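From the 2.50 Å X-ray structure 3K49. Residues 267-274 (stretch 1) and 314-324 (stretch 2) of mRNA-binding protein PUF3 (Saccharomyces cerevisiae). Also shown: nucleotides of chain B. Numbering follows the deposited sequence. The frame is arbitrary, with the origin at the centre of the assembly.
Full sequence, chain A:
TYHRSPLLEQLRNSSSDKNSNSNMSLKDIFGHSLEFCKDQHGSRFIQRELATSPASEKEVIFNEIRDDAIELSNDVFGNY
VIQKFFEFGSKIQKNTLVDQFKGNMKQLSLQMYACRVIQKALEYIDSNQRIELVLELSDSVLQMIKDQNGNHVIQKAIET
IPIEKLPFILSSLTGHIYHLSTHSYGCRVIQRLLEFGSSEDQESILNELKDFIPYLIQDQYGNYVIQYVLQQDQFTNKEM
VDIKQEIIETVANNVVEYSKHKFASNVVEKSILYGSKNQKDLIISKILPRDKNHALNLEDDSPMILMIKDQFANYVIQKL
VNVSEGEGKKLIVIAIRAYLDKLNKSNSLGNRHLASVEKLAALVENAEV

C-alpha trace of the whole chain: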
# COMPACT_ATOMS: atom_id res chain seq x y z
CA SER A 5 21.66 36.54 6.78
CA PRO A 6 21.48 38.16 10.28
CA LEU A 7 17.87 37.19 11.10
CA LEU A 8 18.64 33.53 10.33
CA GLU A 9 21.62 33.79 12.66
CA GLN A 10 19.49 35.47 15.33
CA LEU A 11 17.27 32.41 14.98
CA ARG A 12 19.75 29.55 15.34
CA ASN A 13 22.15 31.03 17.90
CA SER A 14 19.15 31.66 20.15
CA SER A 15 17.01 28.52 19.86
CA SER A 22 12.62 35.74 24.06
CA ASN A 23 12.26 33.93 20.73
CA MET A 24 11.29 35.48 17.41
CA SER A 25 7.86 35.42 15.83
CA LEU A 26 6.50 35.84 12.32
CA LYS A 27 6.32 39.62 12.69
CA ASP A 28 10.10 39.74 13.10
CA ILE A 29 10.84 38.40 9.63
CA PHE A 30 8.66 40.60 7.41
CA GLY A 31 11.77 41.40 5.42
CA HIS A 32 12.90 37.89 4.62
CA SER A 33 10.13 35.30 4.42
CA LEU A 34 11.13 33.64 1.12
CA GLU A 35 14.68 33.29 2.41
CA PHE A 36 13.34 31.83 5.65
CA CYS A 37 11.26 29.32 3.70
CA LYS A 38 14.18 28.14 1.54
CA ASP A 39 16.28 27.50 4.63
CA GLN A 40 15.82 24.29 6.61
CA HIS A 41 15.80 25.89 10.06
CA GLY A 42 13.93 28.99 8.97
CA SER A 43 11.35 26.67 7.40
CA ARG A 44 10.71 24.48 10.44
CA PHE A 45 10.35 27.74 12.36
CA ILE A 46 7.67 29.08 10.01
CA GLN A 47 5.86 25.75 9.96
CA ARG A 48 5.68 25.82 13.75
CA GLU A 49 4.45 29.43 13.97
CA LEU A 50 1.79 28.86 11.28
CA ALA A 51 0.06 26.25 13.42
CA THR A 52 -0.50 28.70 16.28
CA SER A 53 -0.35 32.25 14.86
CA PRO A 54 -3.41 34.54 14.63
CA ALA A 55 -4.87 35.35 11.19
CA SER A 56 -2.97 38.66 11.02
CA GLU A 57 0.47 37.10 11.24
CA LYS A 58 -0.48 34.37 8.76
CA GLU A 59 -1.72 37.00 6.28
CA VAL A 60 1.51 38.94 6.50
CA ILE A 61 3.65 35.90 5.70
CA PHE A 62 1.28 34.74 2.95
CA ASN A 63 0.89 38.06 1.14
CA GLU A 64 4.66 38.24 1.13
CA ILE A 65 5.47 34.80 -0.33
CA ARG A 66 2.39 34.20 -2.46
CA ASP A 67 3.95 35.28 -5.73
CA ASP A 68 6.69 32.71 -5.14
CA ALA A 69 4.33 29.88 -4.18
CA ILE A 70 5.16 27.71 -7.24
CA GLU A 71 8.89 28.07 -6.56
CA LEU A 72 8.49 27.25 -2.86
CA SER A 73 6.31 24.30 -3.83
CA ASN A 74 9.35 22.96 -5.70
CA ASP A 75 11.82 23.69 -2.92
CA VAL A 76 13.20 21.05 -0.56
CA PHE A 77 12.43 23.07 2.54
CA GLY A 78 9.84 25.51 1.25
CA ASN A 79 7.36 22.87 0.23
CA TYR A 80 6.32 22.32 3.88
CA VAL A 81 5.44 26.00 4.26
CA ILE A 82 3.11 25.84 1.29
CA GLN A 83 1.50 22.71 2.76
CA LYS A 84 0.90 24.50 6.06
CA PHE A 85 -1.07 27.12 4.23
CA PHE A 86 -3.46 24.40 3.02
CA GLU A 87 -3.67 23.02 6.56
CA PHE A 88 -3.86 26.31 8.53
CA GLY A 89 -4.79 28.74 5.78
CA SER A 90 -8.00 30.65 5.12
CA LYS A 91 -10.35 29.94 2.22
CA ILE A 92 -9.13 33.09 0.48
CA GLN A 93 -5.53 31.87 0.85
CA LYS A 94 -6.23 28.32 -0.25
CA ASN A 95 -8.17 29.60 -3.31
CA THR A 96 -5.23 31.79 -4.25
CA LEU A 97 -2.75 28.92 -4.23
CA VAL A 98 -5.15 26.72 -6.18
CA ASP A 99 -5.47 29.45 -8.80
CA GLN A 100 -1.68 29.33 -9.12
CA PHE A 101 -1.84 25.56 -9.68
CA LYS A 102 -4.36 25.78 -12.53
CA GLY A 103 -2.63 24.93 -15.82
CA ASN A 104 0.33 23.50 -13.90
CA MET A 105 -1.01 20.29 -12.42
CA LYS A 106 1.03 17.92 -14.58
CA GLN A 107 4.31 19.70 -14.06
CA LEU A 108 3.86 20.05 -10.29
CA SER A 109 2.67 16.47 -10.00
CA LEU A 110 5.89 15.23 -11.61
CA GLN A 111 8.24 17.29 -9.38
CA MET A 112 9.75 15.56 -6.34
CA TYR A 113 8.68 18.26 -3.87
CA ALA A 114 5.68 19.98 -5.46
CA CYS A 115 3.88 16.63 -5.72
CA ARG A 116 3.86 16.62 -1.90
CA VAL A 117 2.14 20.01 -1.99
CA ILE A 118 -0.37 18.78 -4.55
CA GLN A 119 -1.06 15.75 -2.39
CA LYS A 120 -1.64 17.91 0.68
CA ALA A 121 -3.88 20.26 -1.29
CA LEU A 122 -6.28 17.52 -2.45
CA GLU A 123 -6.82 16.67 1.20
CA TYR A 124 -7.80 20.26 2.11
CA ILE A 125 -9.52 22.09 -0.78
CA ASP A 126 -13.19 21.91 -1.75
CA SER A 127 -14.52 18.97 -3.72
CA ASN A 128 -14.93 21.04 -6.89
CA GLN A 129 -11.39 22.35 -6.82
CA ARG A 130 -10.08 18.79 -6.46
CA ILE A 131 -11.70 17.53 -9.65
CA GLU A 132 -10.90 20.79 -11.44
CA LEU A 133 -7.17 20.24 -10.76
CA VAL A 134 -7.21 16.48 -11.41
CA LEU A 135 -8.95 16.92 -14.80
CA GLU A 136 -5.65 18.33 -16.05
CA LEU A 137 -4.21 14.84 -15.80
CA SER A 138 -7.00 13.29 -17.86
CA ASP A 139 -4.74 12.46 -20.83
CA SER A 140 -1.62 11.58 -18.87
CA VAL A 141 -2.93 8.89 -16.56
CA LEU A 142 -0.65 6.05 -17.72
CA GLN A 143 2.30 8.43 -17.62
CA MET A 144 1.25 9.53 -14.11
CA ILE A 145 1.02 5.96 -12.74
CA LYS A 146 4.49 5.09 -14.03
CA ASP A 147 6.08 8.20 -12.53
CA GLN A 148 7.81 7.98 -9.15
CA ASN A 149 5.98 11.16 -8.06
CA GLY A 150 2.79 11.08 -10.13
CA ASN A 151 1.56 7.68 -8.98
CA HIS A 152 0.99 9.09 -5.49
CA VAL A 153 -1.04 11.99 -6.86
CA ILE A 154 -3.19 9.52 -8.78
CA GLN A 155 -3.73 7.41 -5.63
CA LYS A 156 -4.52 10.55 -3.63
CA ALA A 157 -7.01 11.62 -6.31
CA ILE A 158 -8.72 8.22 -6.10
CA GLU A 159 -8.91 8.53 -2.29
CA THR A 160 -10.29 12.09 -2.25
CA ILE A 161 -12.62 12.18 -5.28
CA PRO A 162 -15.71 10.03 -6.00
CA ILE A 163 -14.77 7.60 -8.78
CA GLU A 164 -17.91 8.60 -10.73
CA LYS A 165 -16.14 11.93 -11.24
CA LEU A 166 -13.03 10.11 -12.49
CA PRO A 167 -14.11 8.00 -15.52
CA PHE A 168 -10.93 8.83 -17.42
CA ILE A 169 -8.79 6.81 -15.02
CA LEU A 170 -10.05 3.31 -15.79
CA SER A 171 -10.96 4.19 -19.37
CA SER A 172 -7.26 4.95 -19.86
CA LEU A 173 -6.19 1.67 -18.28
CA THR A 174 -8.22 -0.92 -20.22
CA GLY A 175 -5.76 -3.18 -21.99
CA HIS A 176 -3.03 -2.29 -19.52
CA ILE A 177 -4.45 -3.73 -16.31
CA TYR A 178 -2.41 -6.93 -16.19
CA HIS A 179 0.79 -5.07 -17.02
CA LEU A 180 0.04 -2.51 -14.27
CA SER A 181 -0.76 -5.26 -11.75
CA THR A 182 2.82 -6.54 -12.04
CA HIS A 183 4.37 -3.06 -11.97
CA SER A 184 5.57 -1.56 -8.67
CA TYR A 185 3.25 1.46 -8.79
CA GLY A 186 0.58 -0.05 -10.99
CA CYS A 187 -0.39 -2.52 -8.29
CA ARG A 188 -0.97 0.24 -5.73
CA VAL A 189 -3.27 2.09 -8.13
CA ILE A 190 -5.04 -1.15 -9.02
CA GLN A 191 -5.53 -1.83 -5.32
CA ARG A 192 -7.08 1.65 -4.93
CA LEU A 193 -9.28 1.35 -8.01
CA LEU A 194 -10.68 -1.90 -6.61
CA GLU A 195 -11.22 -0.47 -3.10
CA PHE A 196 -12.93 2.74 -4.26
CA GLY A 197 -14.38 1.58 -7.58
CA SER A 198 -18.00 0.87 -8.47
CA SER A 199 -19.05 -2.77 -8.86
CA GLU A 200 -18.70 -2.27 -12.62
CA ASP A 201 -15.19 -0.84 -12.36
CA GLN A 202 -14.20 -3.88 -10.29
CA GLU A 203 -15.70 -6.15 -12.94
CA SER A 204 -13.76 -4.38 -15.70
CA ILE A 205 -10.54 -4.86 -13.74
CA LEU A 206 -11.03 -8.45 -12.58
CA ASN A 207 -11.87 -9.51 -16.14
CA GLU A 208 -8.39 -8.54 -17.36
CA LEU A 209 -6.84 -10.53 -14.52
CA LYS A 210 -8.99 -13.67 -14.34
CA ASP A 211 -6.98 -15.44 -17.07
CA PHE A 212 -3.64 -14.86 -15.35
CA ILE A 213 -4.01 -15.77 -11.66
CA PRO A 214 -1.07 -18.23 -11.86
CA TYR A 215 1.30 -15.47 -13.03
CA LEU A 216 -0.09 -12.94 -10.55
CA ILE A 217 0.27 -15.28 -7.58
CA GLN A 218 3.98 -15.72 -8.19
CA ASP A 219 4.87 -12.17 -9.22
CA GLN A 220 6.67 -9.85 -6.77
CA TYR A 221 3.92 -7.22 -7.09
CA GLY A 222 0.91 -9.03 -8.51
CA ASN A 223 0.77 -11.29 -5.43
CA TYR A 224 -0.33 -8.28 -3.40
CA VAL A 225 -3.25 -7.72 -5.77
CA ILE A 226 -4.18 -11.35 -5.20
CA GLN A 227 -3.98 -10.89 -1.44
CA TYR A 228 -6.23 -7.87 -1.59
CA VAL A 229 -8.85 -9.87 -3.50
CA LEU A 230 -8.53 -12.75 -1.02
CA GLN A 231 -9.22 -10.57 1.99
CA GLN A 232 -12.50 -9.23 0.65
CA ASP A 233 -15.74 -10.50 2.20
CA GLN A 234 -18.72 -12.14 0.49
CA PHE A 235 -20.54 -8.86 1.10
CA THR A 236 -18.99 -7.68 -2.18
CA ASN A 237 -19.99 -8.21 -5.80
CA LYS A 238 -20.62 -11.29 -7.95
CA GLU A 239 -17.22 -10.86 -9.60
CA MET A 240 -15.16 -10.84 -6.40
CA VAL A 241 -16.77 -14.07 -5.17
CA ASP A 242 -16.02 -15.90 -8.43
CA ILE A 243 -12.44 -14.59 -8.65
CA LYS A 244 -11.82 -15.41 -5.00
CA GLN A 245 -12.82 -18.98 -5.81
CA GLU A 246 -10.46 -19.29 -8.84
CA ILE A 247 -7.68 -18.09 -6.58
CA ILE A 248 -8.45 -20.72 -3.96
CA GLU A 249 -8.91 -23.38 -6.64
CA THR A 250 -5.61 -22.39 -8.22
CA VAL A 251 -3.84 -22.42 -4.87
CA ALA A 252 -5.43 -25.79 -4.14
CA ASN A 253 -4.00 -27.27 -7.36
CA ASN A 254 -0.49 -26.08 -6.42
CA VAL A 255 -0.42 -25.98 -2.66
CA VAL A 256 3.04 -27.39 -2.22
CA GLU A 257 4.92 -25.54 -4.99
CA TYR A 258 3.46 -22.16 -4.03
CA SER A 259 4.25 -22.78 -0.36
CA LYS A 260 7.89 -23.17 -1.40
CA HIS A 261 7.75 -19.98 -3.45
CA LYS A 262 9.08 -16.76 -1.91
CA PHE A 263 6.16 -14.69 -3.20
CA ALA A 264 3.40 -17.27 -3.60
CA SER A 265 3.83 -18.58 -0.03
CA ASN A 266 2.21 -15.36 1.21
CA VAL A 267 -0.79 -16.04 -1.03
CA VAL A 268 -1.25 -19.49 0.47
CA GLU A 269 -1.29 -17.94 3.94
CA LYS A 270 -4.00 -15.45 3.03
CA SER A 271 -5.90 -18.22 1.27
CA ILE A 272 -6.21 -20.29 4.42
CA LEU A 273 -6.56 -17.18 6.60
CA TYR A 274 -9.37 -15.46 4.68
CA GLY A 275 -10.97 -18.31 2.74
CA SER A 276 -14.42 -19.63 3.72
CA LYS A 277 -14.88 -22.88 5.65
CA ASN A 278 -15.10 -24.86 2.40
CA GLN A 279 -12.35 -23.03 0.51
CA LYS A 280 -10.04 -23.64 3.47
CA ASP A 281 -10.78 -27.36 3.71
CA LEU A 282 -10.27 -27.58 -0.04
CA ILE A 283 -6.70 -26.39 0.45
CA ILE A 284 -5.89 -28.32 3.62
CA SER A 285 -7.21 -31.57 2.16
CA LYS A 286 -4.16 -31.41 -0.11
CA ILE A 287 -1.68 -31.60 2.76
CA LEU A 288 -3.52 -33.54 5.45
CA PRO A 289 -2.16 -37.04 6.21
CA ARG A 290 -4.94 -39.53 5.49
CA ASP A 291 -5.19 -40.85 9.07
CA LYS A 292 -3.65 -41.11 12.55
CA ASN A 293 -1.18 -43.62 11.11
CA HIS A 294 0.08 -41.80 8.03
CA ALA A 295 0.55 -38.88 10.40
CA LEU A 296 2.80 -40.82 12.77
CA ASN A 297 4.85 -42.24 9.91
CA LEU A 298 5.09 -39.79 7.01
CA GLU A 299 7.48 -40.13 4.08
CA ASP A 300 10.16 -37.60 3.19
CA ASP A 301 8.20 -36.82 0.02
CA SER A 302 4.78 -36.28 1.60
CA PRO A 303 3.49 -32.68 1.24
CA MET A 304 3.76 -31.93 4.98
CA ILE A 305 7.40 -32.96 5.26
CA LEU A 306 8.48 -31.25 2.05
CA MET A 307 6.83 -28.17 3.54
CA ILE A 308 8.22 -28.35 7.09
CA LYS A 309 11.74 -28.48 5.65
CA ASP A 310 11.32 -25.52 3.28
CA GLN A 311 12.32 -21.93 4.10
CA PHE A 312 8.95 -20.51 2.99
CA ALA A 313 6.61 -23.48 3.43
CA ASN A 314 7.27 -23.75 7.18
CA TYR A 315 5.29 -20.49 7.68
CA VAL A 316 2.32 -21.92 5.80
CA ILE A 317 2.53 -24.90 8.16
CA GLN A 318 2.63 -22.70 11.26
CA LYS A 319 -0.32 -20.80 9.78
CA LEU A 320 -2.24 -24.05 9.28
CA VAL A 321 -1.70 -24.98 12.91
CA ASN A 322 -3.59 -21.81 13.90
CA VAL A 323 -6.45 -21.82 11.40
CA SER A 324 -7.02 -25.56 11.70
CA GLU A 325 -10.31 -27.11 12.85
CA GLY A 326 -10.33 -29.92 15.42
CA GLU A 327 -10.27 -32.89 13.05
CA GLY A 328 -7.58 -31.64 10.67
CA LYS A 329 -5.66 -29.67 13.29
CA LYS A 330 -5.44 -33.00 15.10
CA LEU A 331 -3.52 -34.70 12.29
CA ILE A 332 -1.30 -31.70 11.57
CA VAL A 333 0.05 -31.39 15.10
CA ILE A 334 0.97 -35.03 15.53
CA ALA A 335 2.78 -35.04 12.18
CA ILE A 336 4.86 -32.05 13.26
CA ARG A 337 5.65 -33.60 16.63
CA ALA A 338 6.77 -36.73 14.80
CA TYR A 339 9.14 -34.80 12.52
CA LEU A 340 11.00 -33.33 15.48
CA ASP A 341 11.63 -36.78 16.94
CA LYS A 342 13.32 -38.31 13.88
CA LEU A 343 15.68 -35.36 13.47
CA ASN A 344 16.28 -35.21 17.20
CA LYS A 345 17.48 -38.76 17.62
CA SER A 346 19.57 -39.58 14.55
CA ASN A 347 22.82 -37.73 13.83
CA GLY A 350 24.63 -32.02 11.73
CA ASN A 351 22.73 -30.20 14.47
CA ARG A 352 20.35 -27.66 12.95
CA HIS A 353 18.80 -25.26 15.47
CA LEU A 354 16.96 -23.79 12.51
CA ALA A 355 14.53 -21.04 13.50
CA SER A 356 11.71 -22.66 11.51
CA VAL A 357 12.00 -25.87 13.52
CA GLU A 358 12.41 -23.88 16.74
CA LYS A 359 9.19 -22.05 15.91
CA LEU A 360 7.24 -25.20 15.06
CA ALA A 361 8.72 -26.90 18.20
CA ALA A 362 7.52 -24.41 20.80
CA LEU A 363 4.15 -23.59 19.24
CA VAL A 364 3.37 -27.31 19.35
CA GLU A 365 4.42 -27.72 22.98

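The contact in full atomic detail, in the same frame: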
# COMPACT_ATOMS: atom_id res chain seq x y z
N VAL A 267 0.56 -15.86 -0.51
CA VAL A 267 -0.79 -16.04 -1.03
C VAL A 267 -1.46 -17.28 -0.43
O VAL A 267 -2.68 -17.29 -0.20
CB VAL A 267 -0.81 -16.08 -2.56
CG1 VAL A 267 -2.11 -16.69 -3.05
CG2 VAL A 267 -0.66 -14.66 -3.12
N VAL A 268 -0.68 -18.31 -0.16
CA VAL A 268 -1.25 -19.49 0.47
C VAL A 268 -1.69 -19.16 1.89
O VAL A 268 -2.71 -19.64 2.36
CB VAL A 268 -0.27 -20.69 0.48
CG1 VAL A 268 -0.96 -21.91 1.05
CG2 VAL A 268 0.25 -20.99 -0.92
N GLU A 269 -0.93 -18.32 2.58
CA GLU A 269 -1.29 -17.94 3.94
C GLU A 269 -2.60 -17.18 3.99
O GLU A 269 -3.45 -17.45 4.84
CB GLU A 269 -0.20 -17.11 4.59
CG GLU A 269 1.12 -17.83 4.82
CD GLU A 269 2.08 -16.99 5.65
OE1 GLU A 269 3.24 -16.80 5.23
OE2 GLU A 269 1.67 -16.49 6.73
N LYS A 270 -2.78 -16.24 3.07
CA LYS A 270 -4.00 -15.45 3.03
C LYS A 270 -5.16 -16.34 2.63
O LYS A 270 -6.28 -16.15 3.11
CB LYS A 270 -3.87 -14.29 2.05
CG LYS A 270 -2.85 -13.26 2.48
CD LYS A 270 -3.28 -12.56 3.77
CE LYS A 270 -2.08 -11.98 4.53
NZ LYS A 270 -1.06 -13.05 4.82
N SER A 271 -4.89 -17.29 1.74
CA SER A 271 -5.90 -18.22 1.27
C SER A 271 -6.54 -18.91 2.45
O SER A 271 -7.75 -18.88 2.60
CB SER A 271 -5.29 -19.28 0.34
OG SER A 271 -4.84 -18.71 -0.87
N ILE A 272 -5.71 -19.53 3.28
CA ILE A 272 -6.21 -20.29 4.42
C ILE A 272 -6.67 -19.37 5.57
O ILE A 272 -7.48 -19.76 6.41
CB ILE A 272 -5.19 -21.34 4.92
CG1 ILE A 272 -3.94 -20.69 5.48
CG2 ILE A 272 -4.79 -22.29 3.78
CD1 ILE A 272 -2.83 -21.69 5.73
N LEU A 273 -6.17 -18.14 5.58
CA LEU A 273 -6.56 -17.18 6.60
C LEU A 273 -7.92 -16.55 6.29
O LEU A 273 -8.75 -16.42 7.18
CB LEU A 273 -5.51 -16.08 6.74
CG LEU A 273 -5.86 -14.94 7.68
CD1 LEU A 273 -6.28 -15.48 9.03
CD2 LEU A 273 -4.71 -13.97 7.83
N TYR A 274 -8.14 -16.17 5.04
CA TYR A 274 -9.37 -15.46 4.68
C TYR A 274 -10.38 -16.26 3.85
O TYR A 274 -11.47 -15.78 3.56
CB TYR A 274 -9.05 -14.14 4.00
CG TYR A 274 -8.35 -13.18 4.93
CD1 TYR A 274 -8.98 -12.73 6.09
CD2 TYR A 274 -7.06 -12.73 4.67
CE1 TYR A 274 -8.35 -11.87 6.96
CE2 TYR A 274 -6.42 -11.86 5.54
CZ TYR A 274 -7.07 -11.43 6.68
OH TYR A 274 -6.43 -10.56 7.54
N ASN A 314 7.43 -23.61 5.73
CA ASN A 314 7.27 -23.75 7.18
C ASN A 314 6.30 -22.73 7.80
O ASN A 314 5.62 -23.04 8.77
CB ASN A 314 8.62 -23.72 7.90
CG ASN A 314 9.17 -22.32 8.06
OD1 ASN A 314 8.63 -21.51 8.80
ND2 ASN A 314 10.26 -22.03 7.36
N TYR A 315 6.22 -21.53 7.22
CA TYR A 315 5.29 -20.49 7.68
C TYR A 315 3.85 -20.87 7.37
O TYR A 315 2.95 -20.65 8.18
CB TYR A 315 5.60 -19.13 7.04
CG TYR A 315 6.94 -18.54 7.40
CD1 TYR A 315 7.97 -18.49 6.46
CD2 TYR A 315 7.19 -18.03 8.67
CE1 TYR A 315 9.20 -17.96 6.78
CE2 TYR A 315 8.41 -17.49 9.00
CZ TYR A 315 9.42 -17.46 8.05
OH TYR A 315 10.64 -16.92 8.36
N VAL A 316 3.65 -21.44 6.19
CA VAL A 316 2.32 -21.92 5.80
C VAL A 316 1.87 -23.06 6.72
O VAL A 316 0.68 -23.23 6.96
CB VAL A 316 2.29 -22.38 4.33
CG1 VAL A 316 0.90 -22.85 3.96
CG2 VAL A 316 2.74 -21.26 3.42
N ILE A 317 2.83 -23.82 7.23
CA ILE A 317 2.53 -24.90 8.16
C ILE A 317 2.13 -24.33 9.51
O ILE A 317 1.08 -24.69 10.06
CB ILE A 317 3.73 -25.85 8.36
CG1 ILE A 317 4.10 -26.54 7.05
CG2 ILE A 317 3.42 -26.88 9.43
CD1 ILE A 317 3.10 -27.58 6.60
N GLN A 318 2.96 -23.43 10.04
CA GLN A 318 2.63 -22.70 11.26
C GLN A 318 1.23 -22.10 11.15
O GLN A 318 0.39 -22.28 12.04
CB GLN A 318 3.64 -21.58 11.51
CG GLN A 318 5.09 -22.02 11.45
CD GLN A 318 6.05 -20.92 11.84
OE1 GLN A 318 5.73 -20.08 12.68
NE2 GLN A 318 7.24 -20.91 11.23
N LYS A 319 0.98 -21.41 10.04
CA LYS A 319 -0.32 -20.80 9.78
C LYS A 319 -1.44 -21.84 9.87
O LYS A 319 -2.48 -21.58 10.48
CB LYS A 319 -0.32 -20.15 8.40
CG LYS A 319 -1.38 -19.08 8.21
CD LYS A 319 -1.02 -17.80 8.95
CE LYS A 319 -1.90 -16.62 8.54
NZ LYS A 319 -1.20 -15.65 7.66
N LEU A 320 -1.23 -23.00 9.26
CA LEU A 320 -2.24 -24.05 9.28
C LEU A 320 -2.57 -24.50 10.69
O LEU A 320 -3.73 -24.72 11.04
CB LEU A 320 -1.80 -25.25 8.45
CG LEU A 320 -2.15 -25.21 6.96
CD1 LEU A 320 -1.70 -26.49 6.26
CD2 LEU A 320 -3.65 -24.98 6.77
N VAL A 321 -1.53 -24.64 11.50
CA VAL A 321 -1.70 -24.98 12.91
C VAL A 321 -2.77 -24.10 13.55
O VAL A 321 -3.68 -24.60 14.22
CB VAL A 321 -0.37 -24.83 13.67
CG1 VAL A 321 -0.59 -24.95 15.18
CG2 VAL A 321 0.64 -25.85 13.18
N ASN A 322 -2.67 -22.79 13.33
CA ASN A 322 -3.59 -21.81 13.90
C ASN A 322 -5.02 -21.86 13.36
O ASN A 322 -5.98 -21.84 14.12
CB ASN A 322 -3.03 -20.41 13.71
CG ASN A 322 -1.71 -20.22 14.41
OD1 ASN A 322 -1.41 -20.90 15.40
ND2 ASN A 322 -0.89 -19.29 13.90
N VAL A 323 -5.15 -21.91 12.04
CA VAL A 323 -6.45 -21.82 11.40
C VAL A 323 -7.14 -23.18 11.27
O VAL A 323 -8.21 -23.30 10.67
CB VAL A 323 -6.33 -21.19 9.99
CG1 VAL A 323 -5.87 -19.74 10.10
CG2 VAL A 323 -5.35 -22.00 9.14
N SER A 324 -6.52 -24.20 11.84
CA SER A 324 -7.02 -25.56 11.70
C SER A 324 -8.16 -25.94 12.65
O SER A 324 -8.10 -25.68 13.86
CB SER A 324 -5.87 -26.56 11.84
OG SER A 324 -5.19 -26.72 10.61
P G B 4 14.03 -13.53 7.84
OP1 G B 4 14.89 -12.43 7.35
OP2 G B 4 13.18 -13.33 9.05
O5' G B 4 13.08 -13.97 6.64
C5' G B 4 13.62 -14.55 5.46
C4' G B 4 12.57 -14.57 4.38
O4' G B 4 11.48 -15.42 4.79
C3' G B 4 11.90 -13.23 4.15
O3' G B 4 12.71 -12.39 3.32
C2' G B 4 10.58 -13.63 3.51
O2' G B 4 10.65 -13.87 2.12
C1' G B 4 10.27 -14.92 4.25
N9 G B 4 9.31 -14.76 5.33
C8 G B 4 9.49 -14.17 6.56
N7 G B 4 8.41 -14.19 7.30
C5 G B 4 7.47 -14.83 6.51
C6 G B 4 6.11 -15.13 6.76
O6 G B 4 5.45 -14.90 7.78
N1 G B 4 5.52 -15.76 5.68
C2 G B 4 6.16 -16.08 4.51
N2 G B 4 5.44 -16.70 3.57
N3 G B 4 7.42 -15.80 4.26
C4 G B 4 8.00 -15.18 5.30
P U B 3 14.76 -15.25 13.27
OP1 U B 3 15.41 -13.92 13.26
OP2 U B 3 13.43 -15.42 13.89
O5' U B 3 14.70 -15.78 11.76
C5' U B 3 15.89 -15.96 10.98
C4' U B 3 15.56 -16.58 9.64
O4' U B 3 15.11 -17.95 9.82
C3' U B 3 14.43 -15.91 8.86
O3' U B 3 14.94 -14.82 8.10
C2' U B 3 13.94 -17.05 7.97
O2' U B 3 14.74 -17.22 6.81
C1' U B 3 14.07 -18.24 8.90
N1 U B 3 12.85 -18.56 9.68
C2 U B 3 11.94 -19.45 9.14
O2 U B 3 12.09 -19.98 8.05
N3 U B 3 10.85 -19.71 9.92
C4 U B 3 10.57 -19.18 11.16
O4 U B 3 9.56 -19.54 11.77
C5 U B 3 11.55 -18.25 11.65
C6 U B 3 12.62 -17.98 10.91

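The two stretches are helical segments packed side by side in the same direction: their axes diverge by 8° and come within 9.5 Å, and together they bury 470 Å². Register is set by CA pairs, E269 CA to V316 CA at 5.7 Å and L273 CA to V323 CA at 6.7 Å.

Walking along stretch 1, V267 lies out of reach and serves its own helix, its carbonyl O accepting from S271 N at 2.9 Å and from S271 OG at 2.7 Å. V268 makes the first contact. Its CA-to-CB bond points toward stretch 2, and V268 CG1 meets V316 CG1 at 3.6 Å; two short, branched side chains, both in t rotamers and both buried, suit this close approach.

E269 is the polar centre of the contact. Its CB leaves sideways, and an m, t conformation carries the carboxylate past V316, with E269 CG 4.0 Å from V316 CG2. The two oxygens then face different partners. E269 OE2 accepts from K319 NZ at 3.1 Å in a salt bridge, the one hydrogen bond between the stretches. E269 OE1 accepts from the guanine, 2.5 Å from G4 N1 and 2.8 Å from G4 N2, and lies 3.8 Å from Y315 CB. Y315 in turn lays a ring face against the same base, with Y315 CE1 3.4 Å from G4 C4. The salt bridge thus joins the helices at a residue that also reads the RNA, as befits an mRNA-binding protein.

K270 points its CB away, yet its chain bends back until K270 NZ is 3.9 Å from K319 NZ. This brings like charges together, with the E269 carboxylate close to K319 NZ.

S271 makes no contact across the interface. I272 supplies the main apolar knob: it points toward stretch 2 and sits among V316, K319, L320 and V323. I272 CD1 reaches L320 CD2 at 3.5 Å, K319 CG at 3.9 Å and V316 CG1 at 4.3 Å, while I272 CG1 is 4.1 Å from V323 CG2. A long, branched aliphatic chain fits this hole, and the K319 methylenes form part of its wall.

K319 is the reciprocal knob, set among E269, K270, I272 and L273; it covers aliphatic neighbours with its stem and delivers its amine to E269. L273, leaving sideways and partly exposed, closes the contact with L273 CD2 3.9 Å from K319 NZ and L273 CD1 4.4 Å from V323 CG1. Y274 remains exposed and beyond reach of stretch 2.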